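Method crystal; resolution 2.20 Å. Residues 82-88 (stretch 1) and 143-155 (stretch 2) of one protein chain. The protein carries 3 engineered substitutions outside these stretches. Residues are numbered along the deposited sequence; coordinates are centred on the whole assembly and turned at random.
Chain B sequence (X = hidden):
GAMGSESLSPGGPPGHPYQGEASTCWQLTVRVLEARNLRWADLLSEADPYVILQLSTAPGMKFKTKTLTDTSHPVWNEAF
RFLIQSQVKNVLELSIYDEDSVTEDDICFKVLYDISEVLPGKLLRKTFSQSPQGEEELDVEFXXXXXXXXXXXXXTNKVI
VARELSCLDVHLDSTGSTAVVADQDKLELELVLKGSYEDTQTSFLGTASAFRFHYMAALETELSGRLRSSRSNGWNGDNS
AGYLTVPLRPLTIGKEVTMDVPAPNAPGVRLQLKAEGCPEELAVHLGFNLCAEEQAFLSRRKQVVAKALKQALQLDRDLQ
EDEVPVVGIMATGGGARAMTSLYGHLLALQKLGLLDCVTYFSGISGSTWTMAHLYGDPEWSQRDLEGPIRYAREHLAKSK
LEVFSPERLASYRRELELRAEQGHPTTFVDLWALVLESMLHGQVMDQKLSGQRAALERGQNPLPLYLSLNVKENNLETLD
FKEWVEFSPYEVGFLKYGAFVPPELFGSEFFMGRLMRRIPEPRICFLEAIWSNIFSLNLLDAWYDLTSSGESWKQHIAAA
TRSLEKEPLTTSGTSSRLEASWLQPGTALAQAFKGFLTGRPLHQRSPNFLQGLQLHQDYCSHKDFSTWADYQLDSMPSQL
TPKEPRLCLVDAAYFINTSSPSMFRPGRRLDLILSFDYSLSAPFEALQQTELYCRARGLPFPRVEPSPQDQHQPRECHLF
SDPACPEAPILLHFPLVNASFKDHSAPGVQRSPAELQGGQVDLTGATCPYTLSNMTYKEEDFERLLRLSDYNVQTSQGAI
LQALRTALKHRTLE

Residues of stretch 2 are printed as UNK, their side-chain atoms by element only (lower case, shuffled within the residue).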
# COMPACT_ATOMS: atom_id res chain seq x y z
N PHE B 82 3.89 -2.22 -33.89
CA PHE B 82 3.90 -2.80 -32.55
C PHE B 82 3.38 -4.24 -32.56
O PHE B 82 2.48 -4.57 -33.31
CB PHE B 82 2.96 -2.02 -31.64
CG PHE B 82 3.36 -0.58 -31.39
CD1 PHE B 82 4.16 -0.25 -30.30
CD2 PHE B 82 2.89 0.45 -32.20
CE1 PHE B 82 4.51 1.07 -30.04
CE2 PHE B 82 3.24 1.78 -31.94
CZ PHE B 82 4.05 2.09 -30.86
N LEU B 83 3.93 -5.09 -31.69
CA LEU B 83 3.28 -6.36 -31.36
C LEU B 83 2.29 -6.12 -30.21
O LEU B 83 2.66 -5.57 -29.17
CB LEU B 83 4.31 -7.44 -31.01
CG LEU B 83 3.96 -8.85 -31.55
CD1 LEU B 83 3.76 -8.85 -33.06
CD2 LEU B 83 5.03 -9.88 -31.18
N ILE B 84 1.03 -6.51 -30.42
CA ILE B 84 -0.06 -6.23 -29.49
C ILE B 84 -0.64 -7.52 -28.90
O ILE B 84 -1.04 -8.43 -29.63
CB ILE B 84 -1.19 -5.45 -30.22
CG1 ILE B 84 -0.69 -4.08 -30.69
CG2 ILE B 84 -2.43 -5.31 -29.35
CD1 ILE B 84 -0.16 -3.17 -29.60
N GLN B 85 -0.68 -7.59 -27.57
CA GLN B 85 -1.32 -8.69 -26.85
C GLN B 85 -2.77 -8.31 -26.56
O GLN B 85 -3.04 -7.37 -25.81
CB GLN B 85 -0.56 -8.99 -25.55
CG GLN B 85 -1.18 -10.01 -24.61
CD GLN B 85 -1.59 -11.29 -25.32
OE1 GLN B 85 -2.77 -11.54 -25.52
NE2 GLN B 85 -0.61 -12.11 -25.68
N SER B 86 -3.70 -9.04 -27.17
CA SER B 86 -5.13 -8.72 -27.07
C SER B 86 -5.70 -8.84 -25.64
O SER B 86 -6.69 -8.21 -25.32
CB SER B 86 -5.94 -9.63 -28.00
OG SER B 86 -5.80 -11.00 -27.65
N GLN B 87 -5.06 -9.65 -24.80
CA GLN B 87 -5.52 -9.88 -23.43
C GLN B 87 -5.15 -8.80 -22.41
O GLN B 87 -5.58 -8.87 -21.24
CB GLN B 87 -4.99 -11.22 -22.93
CG GLN B 87 -5.55 -12.44 -23.63
CD GLN B 87 -7.06 -12.45 -23.71
OE1 GLN B 87 -7.62 -11.93 -24.68
NE2 GLN B 87 -7.73 -13.01 -22.71
N VAL B 88 -4.36 -7.81 -22.81
CA VAL B 88 -4.06 -6.69 -21.91
C VAL B 88 -4.67 -5.40 -22.43
O VAL B 88 -5.01 -5.29 -23.60
CB VAL B 88 -2.54 -6.49 -21.65
CG1 VAL B 88 -1.93 -7.74 -21.05
CG2 VAL B 88 -1.78 -6.07 -22.89
N UNK B 143 -3.89 -0.37 -38.72
CA UNK B 143 -4.19 -1.68 -39.28
C UNK B 143 -3.66 -2.78 -38.37
O UNK B 143 -2.46 -2.84 -38.07
c UNK B 143 -3.98 -3.19 -41.35
c UNK B 143 -3.02 -3.53 -42.48
c UNK B 143 -5.42 -3.20 -41.83
c UNK B 143 -3.60 -1.85 -40.68
N UNK B 144 -4.57 -3.64 -37.94
CA UNK B 144 -4.24 -4.77 -37.11
C UNK B 144 -4.26 -6.03 -37.95
O UNK B 144 -5.25 -6.31 -38.63
s UNK B 144 -3.69 -5.22 -33.73
c UNK B 144 -4.75 -4.16 -32.72
c UNK B 144 -5.26 -4.88 -35.98
c UNK B 144 -4.88 -5.89 -34.91
N UNK B 145 -3.16 -6.78 -37.90
CA UNK B 145 -3.01 -7.98 -38.70
C UNK B 145 -2.52 -9.14 -37.88
O UNK B 145 -1.79 -8.96 -36.91
o UNK B 145 -0.29 -6.93 -41.86
o UNK B 145 -1.96 -6.73 -43.26
c UNK B 145 -2.50 -6.90 -40.95
c UNK B 145 -1.51 -6.85 -42.11
c UNK B 145 -1.99 -7.73 -39.80
N UNK B 146 -2.90 -10.34 -38.32
CA UNK B 146 -2.51 -11.59 -37.70
C UNK B 146 -1.03 -11.85 -37.95
O UNK B 146 -0.47 -11.36 -38.92
o UNK B 146 -4.17 -16.26 -37.70
o UNK B 146 -5.26 -14.67 -38.72
c UNK B 146 -3.21 -14.08 -37.62
c UNK B 146 -3.35 -12.73 -38.28
c UNK B 146 -4.29 -15.07 -38.05
N UNK B 147 -0.40 -12.57 -37.03
CA UNK B 147 0.99 -12.99 -37.17
C UNK B 147 1.03 -14.51 -37.04
O UNK B 147 0.07 -15.12 -36.58
c UNK B 147 1.71 -10.84 -36.02
o UNK B 147 1.57 -12.94 -34.81
c UNK B 147 1.89 -12.37 -36.09
N UNK B 148 2.15 -15.11 -37.44
CA UNK B 148 2.32 -16.56 -37.38
C UNK B 148 3.13 -17.03 -36.16
O UNK B 148 3.46 -18.21 -36.03
c UNK B 148 2.97 -17.04 -38.68
o UNK B 148 4.08 -16.22 -39.01
N UNK B 149 3.43 -16.10 -35.26
CA UNK B 149 4.17 -16.44 -34.03
C UNK B 149 3.41 -17.44 -33.15
O UNK B 149 2.20 -17.55 -33.25
o UNK B 149 6.50 -14.57 -34.20
c UNK B 149 4.42 -15.18 -33.20
o UNK B 149 4.93 -13.03 -34.11
c UNK B 149 5.35 -14.19 -33.89
N UNK B 150 4.13 -18.17 -32.30
CA UNK B 150 3.51 -18.98 -31.25
C UNK B 150 2.74 -18.07 -30.30
O UNK B 150 2.97 -16.86 -30.29
n UNK B 150 8.31 -17.57 -26.45
c UNK B 150 6.42 -19.79 -28.73
c UNK B 150 4.56 -19.78 -30.45
c UNK B 150 7.27 -18.24 -26.97
n UNK B 150 7.46 -19.01 -28.05
c UNK B 150 5.53 -18.93 -29.62
n UNK B 150 6.07 -18.12 -26.41
N UNK B 151 1.83 -18.64 -29.48
CA UNK B 151 1.17 -17.78 -28.51
C UNK B 151 2.11 -17.37 -27.37
O UNK B 151 3.06 -18.08 -27.06
c UNK B 151 0.03 -18.67 -27.96
c UNK B 151 1.41 -20.05 -29.36
c UNK B 151 0.05 -19.94 -28.74
N UNK B 152 1.85 -16.21 -26.77
CA UNK B 152 2.58 -15.75 -25.60
C UNK B 152 2.07 -16.48 -24.36
O UNK B 152 0.88 -16.72 -24.24
c UNK B 152 2.41 -14.24 -25.42
o UNK B 152 2.25 -11.54 -24.90
o UNK B 152 3.40 -11.62 -23.04
c UNK B 152 3.17 -13.66 -24.24
c UNK B 152 2.93 -12.17 -24.06
N UNK B 153 2.98 -16.83 -23.46
CA UNK B 153 2.61 -17.45 -22.19
C UNK B 153 2.39 -16.39 -21.10
O UNK B 153 3.35 -15.87 -20.51
c UNK B 153 3.79 -19.64 -22.68
o UNK B 153 2.79 -20.14 -23.19
c UNK B 153 3.67 -18.45 -21.73
n UNK B 153 5.02 -20.09 -22.90
N UNK B 154 1.11 -16.10 -20.84
CA UNK B 154 0.70 -15.12 -19.84
C UNK B 154 0.33 -15.77 -18.52
O UNK B 154 -0.02 -16.95 -18.49
c UNK B 154 -0.49 -13.70 -21.70
c UNK B 154 0.59 -12.62 -21.74
c UNK B 154 -0.53 -14.37 -20.34
c UNK B 154 -1.85 -13.11 -22.02
N UNK B 155 0.42 -15.00 -17.43
CA UNK B 155 -0.12 -15.38 -16.12
C UNK B 155 -1.02 -14.24 -15.64
O UNK B 155 -0.58 -13.09 -15.63
c UNK B 155 0.38 -16.04 -13.73
c UNK B 155 0.99 -15.63 -15.08
c UNK B 155 3.22 -16.85 -14.77
c UNK B 155 1.94 -16.72 -15.57

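Position 143 lies on a strand and carries four carbons forked at the second, out of reach of stretch 1; this is a leucine, Leu143. At position 144 an unbranched chain runs through two carbons, a sulfur and a terminal carbon, which only methionine provides. The end of Met144 comes nearer to stretch 1 than its sideways CA-to-CB bond suggests, and its CE packs 4.2 Å from CG2 of Ile84, an apolar contact.

Positions 145 and 146 each show three carbons, the third bearing two oxygens. Both are glutamates, Glu145 and Glu146, and neither reaches stretch 1. Position 147 has a first carbon carrying one oxygen and one carbon, the branched pattern of threonine; CG2 of Thr147 sits 4.1 Å from CD1 of Leu83. At position 148 one carbon followed by one oxygen identifies a serine; exposed Ser148 makes no contact here. Position 149 has two carbons, the second carrying two oxygens, and approaches the forked end of Leu83. It is an aspartate, with OD2 of Asp149 lying 4.3 Å from CD2 of Leu83.

Position 150 extends through three carbons and a nitrogen to a carbon bearing two more nitrogens, a guanidinium group. Arg150 stays clear of stretch 1 and donates a weak hydrogen bond from its NH1 to O of position 151 (3.1 Å). Position 151, three carbons closing a ring onto the backbone nitrogen and touching nothing on stretch 1, is Pro151.

Position 152 has three carbons ending in two oxygens, one of them close to the amide of Gln85. It is Glu152, whose extended side chain brings OE1 within 3.0 Å of NE2 of Gln85; the nearly linear angle of 172° marks a well-aligned hydrogen bond. Position 153, with two carbons and a terminal oxygen and nitrogen, is Asn153, its CA-to-CB bond pointing away. Four carbons forked at the second make position 154 a leucine: CD1 of Leu154 lies 3.8 Å from both CD of Gln85 and CB of Gln87. Position 155, four carbons forked at the first with one arm two carbons long, is Ile155, out of reach.

The contact is made by side chains, with Gln85 at its polar centre. While its NE2 donates to Glu152, its OE1 accepts from N of Gln87 at 3.1 Å, within the type I turn from Gln85 to Val88. Leu154 packs against this same turn, and Ile84 with Met144 adds a separate apolar patch.

Stretch 2 (143-155) LMEETSDRPENLI
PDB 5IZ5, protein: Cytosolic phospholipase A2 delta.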